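Local atomic coordinates of uronate dehydrogenase (Agrobacterium tumefaciens, PDB entry 3RFX), a protein that catalyses the NAD-dependent oxidation of uronic acids such as galacturonate and glucuronate to aldaric acid lactones. Residues I115-Q120 against V251-G256; P201-A206 against L222-K227; S207-G212 against D228-F233. The protein carries 1 engineered substitution. All blocks are in the same frame, centred on the assembly; numbering follows the deposited sequence.

Contact 1. Residues I115-Q120 against V251-G256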
loop_
_atom_site.group_PDB
_atom_site.type_symbol
_atom_site.label_atom_id
_atom_site.label_comp_id
_atom_site.label_asym_id
_atom_site.label_seq_id
_atom_site.Cartn_x
_atom_site.Cartn_y
_atom_site.Cartn_z
ATOM N N ILE A 115 5.529 -20.723 2.644
ATOM C CA ILE A 115 4.303 -19.936 2.747
ATOM C C ILE A 115 3.075 -20.851 2.721
ATOM O O ILE A 115 1.966 -20.427 2.386
ATOM C CB ILE A 115 4.231 -18.829 1.643
ATOM C CG1 ILE A 115 4.528 -19.384 0.237
ATOM C CG2 ILE A 115 5.278 -17.729 1.954
ATOM C CD1 ILE A 115 3.374 -20.150 -0.452
ATOM N N GLY A 116 3.282 -22.108 3.098
ATOM C CA GLY A 116 2.246 -23.119 2.959
ATOM C C GLY A 116 0.935 -22.874 3.687
ATOM O O GLY A 116 -0.102 -23.398 3.264
ATOM N N TYR A 117 0.950 -22.111 4.776
ATOM C CA TYR A 117 -0.296 -21.864 5.519
ATOM C C TYR A 117 -1.200 -20.760 4.960
ATOM O O TYR A 117 -2.305 -20.555 5.473
ATOM C CB TYR A 117 -0.046 -21.644 7.025
ATOM C CG TYR A 117 -0.084 -22.937 7.826
ATOM C CD1 TYR A 117 -1.299 -23.556 8.129
ATOM C CD2 TYR A 117 1.086 -23.550 8.254
ATOM C CE1 TYR A 117 -1.342 -24.748 8.853
ATOM C CE2 TYR A 117 1.054 -24.742 8.991
ATOM C CZ TYR A 117 -0.162 -25.333 9.280
ATOM O OH TYR A 117 -0.201 -26.517 9.992
ATOM N N TYR A 118 -0.761 -20.045 3.924
ATOM C CA TYR A 118 -1.657 -19.074 3.283
ATOM C C TYR A 118 -2.777 -19.810 2.558
ATOM O O TYR A 118 -2.550 -20.878 1.994
ATOM C CB TYR A 118 -0.911 -18.184 2.282
ATOM C CG TYR A 118 -0.086 -17.089 2.929
ATOM C CD1 TYR A 118 -0.676 -15.891 3.324
ATOM C CD2 TYR A 118 1.283 -17.252 3.135
ATOM C CE1 TYR A 118 0.069 -14.880 3.916
ATOM C CE2 TYR A 118 2.044 -16.239 3.723
ATOM C CZ TYR A 118 1.428 -15.062 4.113
ATOM O OH TYR A 118 2.169 -14.056 4.693
ATOM N N PRO A 119 -3.992 -19.236 2.561
ATOM C CA PRO A 119 -5.125 -19.807 1.819
ATOM C C PRO A 119 -4.856 -19.702 0.328
ATOM O O PRO A 119 -4.170 -18.774 -0.102
ATOM C CB PRO A 119 -6.301 -18.884 2.170
ATOM C CG PRO A 119 -5.821 -17.984 3.254
ATOM C CD PRO A 119 -4.327 -17.963 3.224
ATOM N N GLN A 120 -5.405 -20.621 -0.453
ATOM C CA GLN A 120 -5.207 -20.605 -1.899
ATOM C C GLN A 120 -5.896 -19.421 -2.567
ATOM O O GLN A 120 -5.594 -19.093 -3.711
ATOM C CB GLN A 120 -5.678 -21.930 -2.517
ATOM C CG GLN A 120 -4.867 -23.110 -2.010
ATOM C CD GLN A 120 -5.168 -24.407 -2.733
ATOM O OE1 GLN A 120 -6.019 -24.466 -3.633
ATOM N NE2 GLN A 120 -4.468 -25.462 -2.337
ATOM N N VAL A 251 -6.963 -28.283 -1.469
ATOM C CA VAL A 251 -7.563 -27.106 -2.090
ATOM C C VAL A 251 -7.796 -25.933 -1.128
ATOM O O VAL A 251 -8.459 -24.964 -1.489
ATOM C CB VAL A 251 -8.877 -27.453 -2.800
ATOM C CG1 VAL A 251 -8.606 -28.413 -3.979
ATOM C CG2 VAL A 251 -9.878 -28.066 -1.807
ATOM N N ARG A 252 -7.258 -26.011 0.084
ATOM C CA ARG A 252 -7.465 -24.939 1.062
ATOM C C ARG A 252 -6.205 -24.132 1.372
ATOM O O ARG A 252 -6.282 -22.930 1.642
ATOM C CB ARG A 252 -8.036 -25.501 2.365
ATOM C CG ARG A 252 -9.517 -25.892 2.254
ATOM C CD ARG A 252 -9.964 -26.625 3.510
ATOM N NE ARG A 252 -9.673 -25.852 4.720
ATOM C CZ ARG A 252 -9.735 -26.336 5.961
ATOM N NH1 ARG A 252 -10.085 -27.598 6.176
ATOM N NH2 ARG A 252 -9.444 -25.553 6.987
ATOM N N PHE A 253 -5.060 -24.805 1.335
ATOM C CA PHE A 253 -3.793 -24.204 1.744
ATOM C C PHE A 253 -2.767 -24.292 0.641
ATOM O O PHE A 253 -2.696 -25.291 -0.079
ATOM C CB PHE A 253 -3.259 -24.878 3.008
ATOM C CG PHE A 253 -4.156 -24.709 4.196
ATOM C CD1 PHE A 253 -4.117 -23.549 4.949
ATOM C CD2 PHE A 253 -5.058 -25.704 4.543
ATOM C CE1 PHE A 253 -4.947 -23.385 6.047
ATOM C CE2 PHE A 253 -5.889 -25.546 5.636
ATOM C CZ PHE A 253 -5.838 -24.385 6.384
ATOM N N GLN A 254 -1.955 -23.247 0.507
ATOM C CA GLN A 254 -0.972 -23.227 -0.573
ATOM C C GLN A 254 0.060 -24.358 -0.462
ATOM O O GLN A 254 0.551 -24.858 -1.480
ATOM C CB GLN A 254 -0.323 -21.838 -0.677
ATOM C CG GLN A 254 -1.378 -20.797 -1.053
ATOM C CD GLN A 254 -0.795 -19.504 -1.578
ATOM O OE1 GLN A 254 0.358 -19.464 -2.007
ATOM N NE2 GLN A 254 -1.599 -18.443 -1.564
ATOM N N GLY A 255 0.339 -24.784 0.764
ATOM C CA GLY A 255 1.219 -25.916 1.013
ATOM C C GLY A 255 0.535 -27.269 0.861
ATOM O O GLY A 255 1.168 -28.318 1.014
ATOM N N GLY A 256 -0.754 -27.262 0.539
ATOM C CA GLY A 256 -1.476 -28.515 0.360
ATOM C C GLY A 256 -1.456 -29.376 1.612
ATOM O O GLY A 256 -1.531 -28.857 2.726
HETATM O O HOH W 1 -8.234 -21.660 -0.141
#
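Residues I115-Q120 and V251-G256 form a buried loop-to-loop contact in which two irregular segments run in opposite directions and share a single beta bridge, P119 with F253. Backbone bonds join them along their length: G255 N to G116 O (2.9 Å), Q254 N to Y118 O (2.9 Å) and Q120 N to R252 O (3.2 Å), the last accompanied by a water on R252 O. Two glutamines bind in reciprocal fashion. Q254 has CG anti to its carbonyl carbon (chi1 -64°) and an extended chain beyond, which carries NE2 to P119 O (3.0 Å), while its OE1 accepts from W214 NE1, so the amide is held at both ends. In return Q120 NE2 reaches F253 O (2.9 Å, nearly straight at 172°) and also L250 O. F253 O takes a second donor, G256 N, on the other face of its carbonyl plane. At the G116 end the edge of the Y117 ring is directed at the face of F253 in an offset T-shaped pair, centroids 5.9 Å apart and planes at 75°; beyond it Y117 packs on D152 of a third subunit. The contact thus ties the loop between strand 105-111 and helix 135-154 to the chain that follows helix 234-238.

Contact 2. Residues P201-A206 against L222-K227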
loop_
_atom_site.group_PDB
_atom_site.type_symbol
_atom_site.label_atom_id
_atom_site.label_comp_id
_atom_site.label_asym_id
_atom_site.label_seq_id
_atom_site.Cartn_x
_atom_site.Cartn_y
_atom_site.Cartn_z
ATOM N N PRO A 201 16.988 -12.035 -5.102
ATOM C CA PRO A 201 15.529 -11.945 -5.235
ATOM C C PRO A 201 14.776 -13.236 -4.872
ATOM O O PRO A 201 15.283 -14.329 -5.103
ATOM C CB PRO A 201 15.351 -11.666 -6.723
ATOM C CG PRO A 201 16.495 -12.400 -7.361
ATOM C CD PRO A 201 17.655 -12.161 -6.411
ATOM N N VAL A 202 13.579 -13.085 -4.308
ATOM C CA VAL A 202 12.613 -14.173 -4.221
ATOM C C VAL A 202 11.991 -14.370 -5.597
ATOM O O VAL A 202 11.541 -13.416 -6.232
ATOM C CB VAL A 202 11.493 -13.852 -3.202
ATOM C CG1 VAL A 202 10.369 -14.890 -3.286
ATOM C CG2 VAL A 202 12.060 -13.763 -1.784
ATOM N N VAL A 203 11.978 -15.612 -6.063
ATOM C CA VAL A 203 11.378 -15.954 -7.346
ATOM C C VAL A 203 10.310 -17.005 -7.090
ATOM O O VAL A 203 10.588 -18.025 -6.464
ATOM C CB VAL A 203 12.421 -16.565 -8.297
ATOM C CG1 VAL A 203 11.783 -16.923 -9.634
ATOM C CG2 VAL A 203 13.626 -15.609 -8.480
ATOM N N TRP A 204 9.092 -16.765 -7.563
ATOM C CA TRP A 204 8.050 -17.783 -7.419
ATOM C C TRP A 204 8.249 -18.818 -8.509
ATOM O O TRP A 204 8.188 -18.494 -9.694
ATOM C CB TRP A 204 6.666 -17.154 -7.520
ATOM C CG TRP A 204 6.356 -16.216 -6.386
ATOM C CD1 TRP A 204 6.321 -14.857 -6.439
ATOM C CD2 TRP A 204 6.038 -16.577 -5.034
ATOM N NE1 TRP A 204 5.994 -14.341 -5.200
ATOM C CE2 TRP A 204 5.809 -15.379 -4.325
ATOM C CE3 TRP A 204 5.906 -17.804 -4.360
ATOM C CZ2 TRP A 204 5.459 -15.362 -2.973
ATOM C CZ3 TRP A 204 5.565 -17.788 -3.016
ATOM C CH2 TRP A 204 5.342 -16.572 -2.335
ATOM N N GLY A 205 8.486 -20.065 -8.111
ATOM C CA GLY A 205 8.772 -21.109 -9.073
ATOM C C GLY A 205 7.511 -21.772 -9.598
ATOM O O GLY A 205 7.113 -22.819 -9.098
ATOM N N ALA A 206 6.891 -21.153 -10.598
ATOM C CA ALA A 206 5.701 -21.696 -11.248
ATOM C C ALA A 206 5.689 -21.314 -12.718
ATOM O O ALA A 206 6.229 -20.274 -13.096
ATOM C CB ALA A 206 4.450 -21.166 -10.570
ATOM N N LEU A 222 14.675 -9.175 -14.832
ATOM C CA LEU A 222 15.402 -10.382 -15.222
ATOM C C LEU A 222 15.056 -10.838 -16.644
ATOM O O LEU A 222 15.831 -11.550 -17.291
ATOM C CB LEU A 222 15.128 -11.510 -14.213
ATOM C CG LEU A 222 16.012 -12.753 -14.288
ATOM C CD1 LEU A 222 17.449 -12.391 -13.897
ATOM C CD2 LEU A 222 15.471 -13.876 -13.393
ATOM N N GLY A 223 13.887 -10.433 -17.124
ATOM C CA GLY A 223 13.461 -10.735 -18.478
ATOM C C GLY A 223 13.029 -12.181 -18.677
ATOM O O GLY A 223 12.996 -12.668 -19.799
ATOM N N TRP A 224 12.699 -12.863 -17.586
ATOM C CA TRP A 224 12.227 -14.247 -17.660
ATOM C C TRP A 224 10.710 -14.312 -17.602
ATOM O O TRP A 224 10.099 -13.872 -16.625
ATOM C CB TRP A 224 12.825 -15.097 -16.531
ATOM C CG TRP A 224 12.209 -16.475 -16.433
ATOM C CD1 TRP A 224 12.396 -17.524 -17.293
ATOM C CD2 TRP A 224 11.294 -16.938 -15.427
ATOM N NE1 TRP A 224 11.651 -18.612 -16.882
ATOM C CE2 TRP A 224 10.974 -18.280 -15.737
ATOM C CE3 TRP A 224 10.715 -16.349 -14.297
ATOM C CZ2 TRP A 224 10.101 -19.040 -14.957
ATOM C CZ3 TRP A 224 9.844 -17.108 -13.517
ATOM C CH2 TRP A 224 9.553 -18.444 -13.853
ATOM N N LYS A 225 10.112 -14.850 -18.658
ATOM C CA LYS A 225 8.667 -15.095 -18.719
ATOM C C LYS A 225 8.426 -16.580 -18.987
ATOM O O LYS A 225 8.765 -17.079 -20.059
ATOM C CB LYS A 225 8.029 -14.289 -19.853
ATOM C CG LYS A 225 8.158 -12.774 -19.722
ATOM C CD LYS A 225 7.153 -12.194 -18.730
ATOM C CE LYS A 225 7.271 -10.674 -18.684
ATOM N NZ LYS A 225 6.089 -10.012 -18.068
ATOM N N PRO A 226 7.843 -17.297 -18.020
ATOM C CA PRO A 226 7.562 -18.718 -18.284
ATOM C C PRO A 226 6.567 -18.885 -19.431
ATOM O O PRO A 226 5.753 -17.993 -19.667
ATOM C CB PRO A 226 6.973 -19.222 -16.962
ATOM C CG PRO A 226 6.541 -18.001 -16.219
ATOM C CD PRO A 226 7.415 -16.868 -16.678
ATOM N N LYS A 227 6.630 -20.013 -20.135
ATOM C CA LYS A 227 5.839 -20.205 -21.346
ATOM C C LYS A 227 4.767 -21.296 -21.220
ATOM O O LYS A 227 3.799 -21.304 -21.976
ATOM C CB LYS A 227 6.754 -20.533 -22.534
ATOM C CG LYS A 227 7.795 -19.462 -22.833
ATOM C CD LYS A 227 7.126 -18.121 -23.112
ATOM C CE LYS A 227 8.151 -16.998 -23.266
ATOM N NZ LYS A 227 7.479 -15.705 -23.561
#
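The W224 ring meets the end of strand 202-205 with W204 O at its edge, near the ring plane, 4.4 Å from CH2. A206 O and V203 CG1 come to the same ring obliquely, A206 O standing 3.9 Å from CH2 and V203 CG1 4.3 Å from CZ3. One face is covered from within its own segment by P226 CD, 3.7 Å above the plane and offset toward the rim. P226 also touches the strand end directly, its CG lying 3.9 Å from A206 O. In W224, CG lies trans to the backbone N (chi1 171°), which sends the indole out toward the strand; CZ3 and CH2 of its six-membered ring make the contacts, while NE1 bonds to S187 OG of helix 182-194. L188 of that helix packs on both V203 and W224, so the valine and the tryptophan share a helix side chain as well as touching each other. Strand 202-205 pairs in parallel with strand 158-163 and is the outermost strand of the chain's parallel sheet in this Rossmann fold, helix 182-194 forming the crossover between the two. The loop covers this strand with an area of only 147 Å² buried in all. The attraction between the two segments is probably mostly dispersion, since no polar bond joins them; the indole N-H finds its partner outside them, in S187.

Contact 3. Residues S207-G212 against D228-F233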
loop_
_atom_site.group_PDB
_atom_site.type_symbol
_atom_site.label_atom_id
_atom_site.label_comp_id
_atom_site.label_asym_id
_atom_site.label_seq_id
_atom_site.Cartn_x
_atom_site.Cartn_y
_atom_site.Cartn_z
ATOM N N SER A 207 5.058 -22.139 -13.549
ATOM C CA SER A 207 4.860 -21.779 -14.943
ATOM C C SER A 207 3.796 -20.674 -15.073
ATOM O O SER A 207 3.348 -20.139 -14.070
ATOM C CB SER A 207 4.525 -23.016 -15.772
ATOM O OG SER A 207 5.670 -23.856 -15.859
ATOM N N ALA A 208 3.423 -20.311 -16.298
ATOM C CA ALA A 208 2.464 -19.221 -16.505
ATOM C C ALA A 208 1.040 -19.768 -16.426
ATOM O O ALA A 208 0.299 -19.769 -17.412
ATOM C CB ALA A 208 2.702 -18.538 -17.853
ATOM N N ASN A 209 0.673 -20.241 -15.244
ATOM C CA ASN A 209 -0.612 -20.907 -15.053
ATOM C C ASN A 209 -1.763 -19.918 -14.899
ATOM O O ASN A 209 -1.674 -18.983 -14.102
ATOM C CB ASN A 209 -0.532 -21.812 -13.815
ATOM C CG ASN A 209 0.659 -22.761 -13.864
ATOM O OD1 ASN A 209 1.042 -23.231 -14.939
ATOM N ND2 ASN A 209 1.271 -23.014 -12.709
ATOM N N ASP A 210 -2.844 -20.120 -15.651
ATOM C CA ASP A 210 -4.026 -19.267 -15.504
ATOM C C ASP A 210 -4.447 -19.187 -14.040
ATOM O O ASP A 210 -4.873 -18.133 -13.575
ATOM C CB ASP A 210 -5.209 -19.787 -16.329
ATOM C CG ASP A 210 -5.050 -19.539 -17.818
ATOM O OD1 ASP A 210 -4.024 -18.954 -18.233
ATOM O OD2 ASP A 210 -5.966 -19.932 -18.571
ATOM N N ALA A 211 -4.336 -20.305 -13.316
ATOM C CA ALA A 211 -4.738 -20.331 -11.906
ATOM C C ALA A 211 -3.617 -20.079 -10.895
ATOM O O ALA A 211 -3.764 -20.406 -9.716
ATOM C CB ALA A 211 -5.466 -21.650 -11.578
ATOM N N GLY A 212 -2.502 -19.495 -11.339
ATOM C CA GLY A 212 -1.393 -19.197 -10.443
ATOM C C GLY A 212 -1.778 -18.278 -9.289
ATOM O O GLY A 212 -2.665 -17.416 -9.438
ATOM N N ASP A 228 4.936 -22.218 -20.283
ATOM C CA ASP A 228 3.968 -23.312 -20.157
ATOM C C ASP A 228 2.792 -22.889 -19.279
ATOM O O ASP A 228 2.890 -21.909 -18.549
ATOM C CB ASP A 228 4.650 -24.565 -19.628
ATOM C CG ASP A 228 5.620 -25.164 -20.646
ATOM O OD1 ASP A 228 5.241 -25.273 -21.833
ATOM O OD2 ASP A 228 6.753 -25.518 -20.267
ATOM N N ASN A 229 1.680 -23.617 -19.362
ATOM C CA ASN A 229 0.456 -23.207 -18.675
ATOM C C ASN A 229 -0.300 -24.457 -18.234
ATOM O O ASN A 229 -0.771 -25.234 -19.076
ATOM C CB ASN A 229 -0.401 -22.382 -19.633
ATOM C CG ASN A 229 -1.618 -21.754 -18.963
ATOM O OD1 ASN A 229 -2.000 -22.116 -17.847
ATOM N ND2 ASN A 229 -2.227 -20.798 -19.651
ATOM N N ALA A 230 -0.412 -24.644 -16.925
ATOM C CA ALA A 230 -1.048 -25.836 -16.374
ATOM C C ALA A 230 -2.525 -25.937 -16.759
ATOM O O ALA A 230 -3.110 -27.025 -16.742
ATOM C CB ALA A 230 -0.894 -25.852 -14.858
ATOM N N GLU A 231 -3.129 -24.808 -17.113
ATOM C CA GLU A 231 -4.557 -24.786 -17.422
ATOM C C GLU A 231 -4.899 -25.757 -18.558
ATOM O O GLU A 231 -6.015 -26.289 -18.626
ATOM C CB GLU A 231 -5.006 -23.363 -17.769
ATOM C CG GLU A 231 -6.512 -23.188 -17.901
ATOM C CD GLU A 231 -7.279 -23.426 -16.604
ATOM O OE1 GLU A 231 -6.691 -23.334 -15.493
ATOM O OE2 GLU A 231 -8.499 -23.694 -16.705
ATOM N N ALA A 232 -3.931 -26.000 -19.437
ATOM C CA ALA A 232 -4.127 -26.933 -20.545
ATOM C C ALA A 232 -4.458 -28.350 -20.056
ATOM O O ALA A 232 -4.967 -29.170 -20.820
ATOM C CB ALA A 232 -2.900 -26.963 -21.440
ATOM N N PHE A 233 -4.166 -28.627 -18.789
ATOM C CA PHE A 233 -4.339 -29.962 -18.230
ATOM C C PHE A 233 -5.586 -30.111 -17.359
ATOM O O PHE A 233 -5.789 -31.160 -16.749
ATOM C CB PHE A 233 -3.108 -30.368 -17.413
ATOM C CG PHE A 233 -1.858 -30.537 -18.238
ATOM C CD1 PHE A 233 -1.489 -31.787 -18.718
ATOM C CD2 PHE A 233 -1.057 -29.441 -18.538
ATOM C CE1 PHE A 233 -0.338 -31.946 -19.477
ATOM C CE2 PHE A 233 0.103 -29.594 -19.294
ATOM C CZ PHE A 233 0.458 -30.848 -19.766
HETATM O O HOH W 2 -4.088 -22.953 -14.513
#
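N229 OD1 is gripped by two backbone donors, D210 N across the contact (3.1 Å) and E231 N in its own segment (3.0 Å), which reach it from opposite faces of the amide plane. The same amide gives ND2 to D210 OD1 (2.9 Å), meeting that oxygen from above the carboxylate, the two flat groups turned 68° apart. N229 thus binds both the backbone and the side chain of D210, its CG swung trans to the backbone N (chi1 -173°) to reach across. Next to it N209 answers in kind: OD1 accepts from A230 N (2.8 Å), and ND2 bonds to S177 O and W179 O, leaving the amide fixed in its rotation. A208 N closes the other end on D228 O (2.8 Å). The D210 and E231 carboxylates lie near each other, OD2 to OE1 4.6 Å, a proximity probably eased by the salt bridge of E231 to R234; water links E231 OE1 to A211 N. Each segment turns after its asparagine: N209-G212 is a type I beta turn, and N229 makes an Asx turn that leads into the 3-10 segment 230-233 ahead of helix 234-238.

Overall arrangement
Along the chain contact 1 encloses the other two, whose segments alternate: 207-212 continues directly from 201-206, and 228-233 from 222-227. Contacts 2 and 3 are successive parts of one side-by-side run of the two chain segments, with centres 14 Å apart and P226 packed against S207 and A208. Contact 1 lies about 20 Å from contact 2, centre to centre, yet I115 CG1 touches W204 CZ3 (3.8 Å); contact 3, at 18 Å, stays about 6 Å away at the nearest atoms. Contact 1 joins the loop after strand 105-111 to the chain beyond helix 234-238, contact 2 sets a later loop against strand 202-205, and contact 3 joins two loops that both follow that strand. Contacts 1 and 3 both reach the second subunit.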